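Local coordinates for protein dimethylsulfoniopropionate lyase (Roseovarius nubinhibens, PDB 4B29) that probably cleaves dimethylsulfoniopropionate to release dimethyl sulfide, using a zinc-binding site in a cupin-type beta barrel, at residues Met191-Thr195 / Asp196-Thr200; Gln83-Arg86 / Asp87-Ala91. All blocks are in the same frame, centred on the assembly; numbering follows the deposited sequence.

Contact 1: residues Met191-Thr195 / Asp196-Thr200; sequences MTTLT and DPILT. With EDO (1,2-ethanediol), chain F.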
loop_
_atom_site.group_PDB
_atom_site.type_symbol
_atom_site.label_atom_id
_atom_site.label_comp_id
_atom_site.label_asym_id
_atom_site.label_seq_id
_atom_site.Cartn_x
_atom_site.Cartn_y
_atom_site.Cartn_z
ATOM N N MET A 191 -4.425 12.096 1.052
ATOM C CA MET A 191 -3.239 12.135 0.210
ATOM C C MET A 191 -3.633 12.665 -1.177
ATOM O O MET A 191 -4.682 12.297 -1.680
ATOM C CB MET A 191 -2.710 10.696 0.044
ATOM C CG MET A 191 -1.332 10.634 -0.652
ATOM S SD MET A 191 -0.956 8.924 -1.205
ATOM C CE MET A 191 -2.149 8.782 -2.528
ATOM N N THR A 192 -2.753 13.459 -1.792
ATOM C CA THR A 192 -3.022 14.013 -3.123
ATOM C C THR A 192 -1.850 13.667 -4.027
ATOM O O THR A 192 -0.677 13.936 -3.675
ATOM C CB THR A 192 -3.048 15.555 -3.004
ATOM O OG1 THR A 192 -4.020 15.898 -2.014
ATOM C CG2 THR A 192 -3.394 16.193 -4.378
ATOM N N THR A 193 -2.139 13.099 -5.191
ATOM C CA THR A 193 -1.084 12.985 -6.205
ATOM C C THR A 193 -1.251 14.202 -7.165
ATOM O O THR A 193 -2.359 14.648 -7.471
ATOM C CB THR A 193 -1.144 11.704 -7.056
ATOM O OG1 THR A 193 -2.491 11.482 -7.452
ATOM C CG2 THR A 193 -0.689 10.447 -6.234
ATOM N N LEU A 194 -0.108 14.681 -7.601
ATOM C CA LEU A 194 -0.048 15.811 -8.543
ATOM C C LEU A 194 0.325 15.231 -9.903
ATOM O O LEU A 194 -0.442 14.461 -10.463
ATOM C CB LEU A 194 0.943 16.842 -8.005
ATOM C CG LEU A 194 0.581 17.618 -6.727
ATOM C CD1 LEU A 194 -0.814 18.215 -6.802
ATOM C CD2 LEU A 194 0.753 16.778 -5.452
ATOM N N THR A 195 1.512 15.537 -10.415
ATOM C CA THR A 195 1.919 15.107 -11.736
ATOM C C THR A 195 2.421 13.646 -11.828
ATOM O O THR A 195 2.444 13.034 -12.906
ATOM C CB THR A 195 3.042 16.112 -12.186
ATOM O OG1 THR A 195 2.358 17.340 -12.517
ATOM C CG2 THR A 195 3.701 15.642 -13.367
ATOM N N ASP A 196 2.792 13.087 -10.687
ATOM C CA ASP A 196 3.366 11.752 -10.615
ATOM C C ASP A 196 2.352 10.836 -9.928
ATOM O O ASP A 196 1.524 11.328 -9.181
ATOM C CB ASP A 196 4.649 11.779 -9.801
ATOM C CG ASP A 196 5.677 12.751 -10.397
ATOM O OD1 ASP A 196 5.962 12.615 -11.598
ATOM O OD2 ASP A 196 6.185 13.603 -9.666
ATOM N N PRO A 197 2.371 9.555 -10.284
ATOM C CA PRO A 197 1.577 8.562 -9.514
ATOM C C PRO A 197 2.295 8.306 -8.173
ATOM O O PRO A 197 3.367 8.860 -7.888
ATOM C CB PRO A 197 1.684 7.326 -10.387
ATOM C CG PRO A 197 3.112 7.378 -10.936
ATOM C CD PRO A 197 3.354 8.902 -11.169
ATOM N N ILE A 198 1.727 7.406 -7.359
ATOM C CA ILE A 198 2.472 6.908 -6.199
ATOM C C ILE A 198 2.101 5.444 -5.963
ATOM O O ILE A 198 0.957 5.053 -6.158
ATOM C CB ILE A 198 2.212 7.739 -4.894
ATOM C CG1 ILE A 198 3.245 7.347 -3.817
ATOM C CG2 ILE A 198 0.716 7.665 -4.407
ATOM C CD1 ILE A 198 3.186 8.259 -2.597
ATOM N N LEU A 199 3.112 4.679 -5.591
ATOM C CA LEU A 199 2.940 3.247 -5.250
ATOM C C LEU A 199 3.482 3.116 -3.826
ATOM O O LEU A 199 4.614 3.547 -3.543
ATOM C CB LEU A 199 3.758 2.418 -6.230
ATOM C CG LEU A 199 3.833 0.882 -6.023
ATOM C CD1 LEU A 199 2.441 0.270 -6.169
ATOM C CD2 LEU A 199 4.862 0.231 -7.001
ATOM N N THR A 200 2.669 2.527 -2.924
ATOM C CA THR A 200 3.027 2.514 -1.484
ATOM C C THR A 200 3.014 1.089 -0.956
ATOM O O THR A 200 2.341 0.211 -1.536
ATOM C CB THR A 200 2.004 3.299 -0.643
ATOM O OG1 THR A 200 0.697 2.753 -0.868
ATOM C CG2 THR A 200 1.996 4.831 -1.107
HETATM C C1 EDO F . -1.941 1.333 1.382
HETATM O O1 EDO F . -1.546 2.523 0.696
HETATM C C2 EDO F . -3.322 0.995 0.890
HETATM O O2 EDO F . -3.741 -0.048 1.747
HETATM O O HOH W 1 2.242 13.060 -7.305
#

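Contact 2: residues Gln83-Arg86 / Asp87-Ala91; sequences QPLR and DALVA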
loop_
_atom_site.group_PDB
_atom_site.type_symbol
_atom_site.label_atom_id
_atom_site.label_comp_id
_atom_site.label_asym_id
_atom_site.label_seq_id
_atom_site.Cartn_x
_atom_site.Cartn_y
_atom_site.Cartn_z
ATOM N N GLN A 83 13.879 0.336 -6.514
ATOM C CA GLN A 83 13.580 -0.256 -7.832
ATOM C C GLN A 83 13.248 -1.770 -7.788
ATOM O O GLN A 83 12.306 -2.180 -8.450
ATOM C CB GLN A 83 14.723 0.062 -8.836
ATOM C CG GLN A 83 14.681 -0.788 -10.136
ATOM C CD GLN A 83 15.494 -2.141 -9.988
ATOM O OE1 GLN A 83 16.610 -2.151 -9.443
ATOM N NE2 GLN A 83 14.917 -3.268 -10.464
ATOM N N PRO A 84 13.983 -2.562 -7.012
ATOM C CA PRO A 84 13.647 -4.019 -6.988
ATOM C C PRO A 84 12.208 -4.252 -6.518
ATOM O O PRO A 84 11.466 -5.047 -7.137
ATOM C CB PRO A 84 14.694 -4.618 -6.032
ATOM C CG PRO A 84 15.915 -3.697 -6.271
ATOM C CD PRO A 84 15.264 -2.306 -6.350
ATOM N N LEU A 85 11.802 -3.525 -5.467
ATOM C CA LEU A 85 10.415 -3.672 -4.949
ATOM C C LEU A 85 9.406 -3.146 -5.930
ATOM O O LEU A 85 8.387 -3.762 -6.164
ATOM C CB LEU A 85 10.287 -2.961 -3.594
ATOM C CG LEU A 85 8.890 -3.079 -2.967
ATOM C CD1 LEU A 85 8.336 -4.506 -2.811
ATOM C CD2 LEU A 85 8.934 -2.362 -1.581
ATOM N N ARG A 86 9.675 -1.974 -6.549
ATOM C CA ARG A 86 8.731 -1.462 -7.516
ATOM C C ARG A 86 8.533 -2.495 -8.655
ATOM O O ARG A 86 7.414 -2.747 -9.088
ATOM C CB ARG A 86 9.236 -0.143 -8.170
ATOM C CG ARG A 86 8.212 0.416 -9.134
ATOM C CD ARG A 86 8.883 1.505 -10.040
ATOM N NE ARG A 86 9.906 0.891 -10.876
ATOM C CZ ARG A 86 10.657 1.588 -11.741
ATOM N NH1 ARG A 86 10.496 2.899 -11.824
ATOM N NH2 ARG A 86 11.582 0.989 -12.499
ATOM N N ASP A 87 9.649 -3.000 -9.180
ATOM C CA ASP A 87 9.550 -3.932 -10.339
ATOM C C ASP A 87 8.872 -5.232 -9.927
ATOM O O ASP A 87 8.091 -5.820 -10.723
ATOM C CB ASP A 87 10.940 -4.179 -10.943
ATOM C CG ASP A 87 11.518 -2.915 -11.610
ATOM O OD1 ASP A 87 10.803 -1.869 -11.697
ATOM O OD2 ASP A 87 12.694 -3.002 -12.050
ATOM N N ALA A 88 9.123 -5.663 -8.688
ATOM C CA ALA A 88 8.425 -6.870 -8.183
ATOM C C ALA A 88 6.921 -6.646 -8.082
ATOM O O ALA A 88 6.129 -7.563 -8.336
ATOM C CB ALA A 88 9.007 -7.301 -6.849
ATOM N N LEU A 89 6.501 -5.419 -7.709
ATOM C CA LEU A 89 5.107 -5.106 -7.594
ATOM C C LEU A 89 4.462 -5.075 -8.970
ATOM O O LEU A 89 3.353 -5.556 -9.147
ATOM C CB LEU A 89 4.909 -3.752 -6.874
ATOM C CG LEU A 89 5.148 -3.922 -5.362
ATOM C CD1 LEU A 89 5.376 -2.519 -4.678
ATOM C CD2 LEU A 89 3.886 -4.579 -4.730
ATOM N N VAL A 90 5.160 -4.468 -9.939
ATOM C CA VAL A 90 4.613 -4.424 -11.307
ATOM C C VAL A 90 4.457 -5.888 -11.839
ATOM O O VAL A 90 3.410 -6.209 -12.408
ATOM C CB VAL A 90 5.490 -3.551 -12.228
ATOM C CG1 VAL A 90 5.039 -3.711 -13.693
ATOM C CG2 VAL A 90 5.346 -2.061 -11.818
ATOM N N ALA A 91 5.445 -6.733 -11.588
ATOM C CA ALA A 91 5.404 -8.140 -12.065
ATOM C C ALA A 91 4.303 -8.937 -11.357
ATOM O O ALA A 91 3.716 -9.860 -11.957
ATOM C CB ALA A 91 6.755 -8.821 -11.886
HETATM O O HOH W 2 13.662 -1.233 -13.724
#

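Contact 1: residues Met191-Thr195 / Asp196-Thr200
Between Thr193 and Pro197 the chain doubles back with their CA atoms 6.1 Å apart, and a water bridges the turn, accepting from Leu194 N and donating to Asp196 O at 2.7 Å. Inside the bend the branch methyl of Ile198 is the meeting point: its CG2 lies 3.6 Å from Met191 CE and equally 3.6 Å from Thr193 CG2. Met191 gets there by a chain that runs extended through chi2 and then folds at chi3 (70°), which brings SD as well as CE alongside that methyl. The turn joins strand 189-192 of one sheet to strand 198-205 of the other, a passage between the two sheets of the cupin fold, so the Met191-Ile198 pair packs between the sheets, with Phe165 and Trp139 touching both residues. Met191 also lies about 7 Å, side chain to side chain, from the zinc ligand His189. In Thr193, chi1 (45°) sets OG1 between the backbone N and the carbonyl carbon, where it is hydrogen-bonded to Gly140 O and Leu143 N, and leaves CG2 anti to the carbonyl carbon, against Ile198. Farther along, Thr200 OG1 shares a hydrogen bond of 2.7 Å with O1 of an ethanediol; Thr135 also binds this molecule, probably a crystallisation additive.

Contact 2: residues Gln83-Arg86 / Asp87-Ala91
Asp87 is approached by two neighbours that use different oxygens of its carboxylate. Arg86 meets it side-on: NE and NH2 both donate to the single atom OD1, at 3.0 Å from NE and 3.1 Å from NH2, forming a salt bridge. The guanidinium and carboxylate planes are only 24° apart, and OD1 sits at the guanidinium edge, close to its plane. NE comes nearly along the C-O direction of OD1, whereas NH2 is met by the syn lone pair of OD1. A bend at chi3 (65°) in an otherwise extended arginine chain turns this edge back to the residue next in sequence.

Gln83, one helical turn earlier, reaches the other oxygen. Its NE2 donates to Asp87 OD2 at 2.7 Å in a nearly straight bond, with the acceptor close to the amide plane but the donor well above the carboxylate plane, the two planes being 54° apart. A water also donates to OD2 at 2.6 Å, and its link to Arg86 NH2 is weak. Together these donors restrict rotation of the carboxylate, and the adjacent guanidinium would probably favour its ionised form. The remaining arginine nitrogen, NH1, is hydrogen-bonded to Gly76 O in a nearby loop.

Leu85 and Leu89 make a separate apolar pair, Leu85 CG lying 3.9 Å from Leu89 CD1. Both touch Leu31 of helix 24-41 and Val159 of strand 153-159, placing this surface between helix and sheet.

Backbone bonds run from Asp87 N to Gln83 O and from Leu89 N to Leu85 O, each 2.9 Å, giving the i to i+4 ladder of an alpha helix. The whole is an amphipathic helix, with its leucines packed between a second helix and the sheet and its polar network beside a loop.

How the contacts relate
Contact 2 comes first along the chain, within helix 83-92; contact 1 follows much later, at the turn from strand 189-192 to strand 198-205. Their centres are about 17 Å apart, yet the two regions touch directly: Leu199 CD2 packs 3.6 Å from Leu89 CD1 and 4.0 Å from Arg86 CG. Leu199 thus links strand 198-205, a member of the mixed sheet, to the helix lying against it. Ile198, the residue before it, faces the other way, into the space between the sheets. Neighbouring residues of one strand therefore serve an outer helix-sheet interface and the interior of the cupin fold, joining the helical layer to the zinc-bearing barrel.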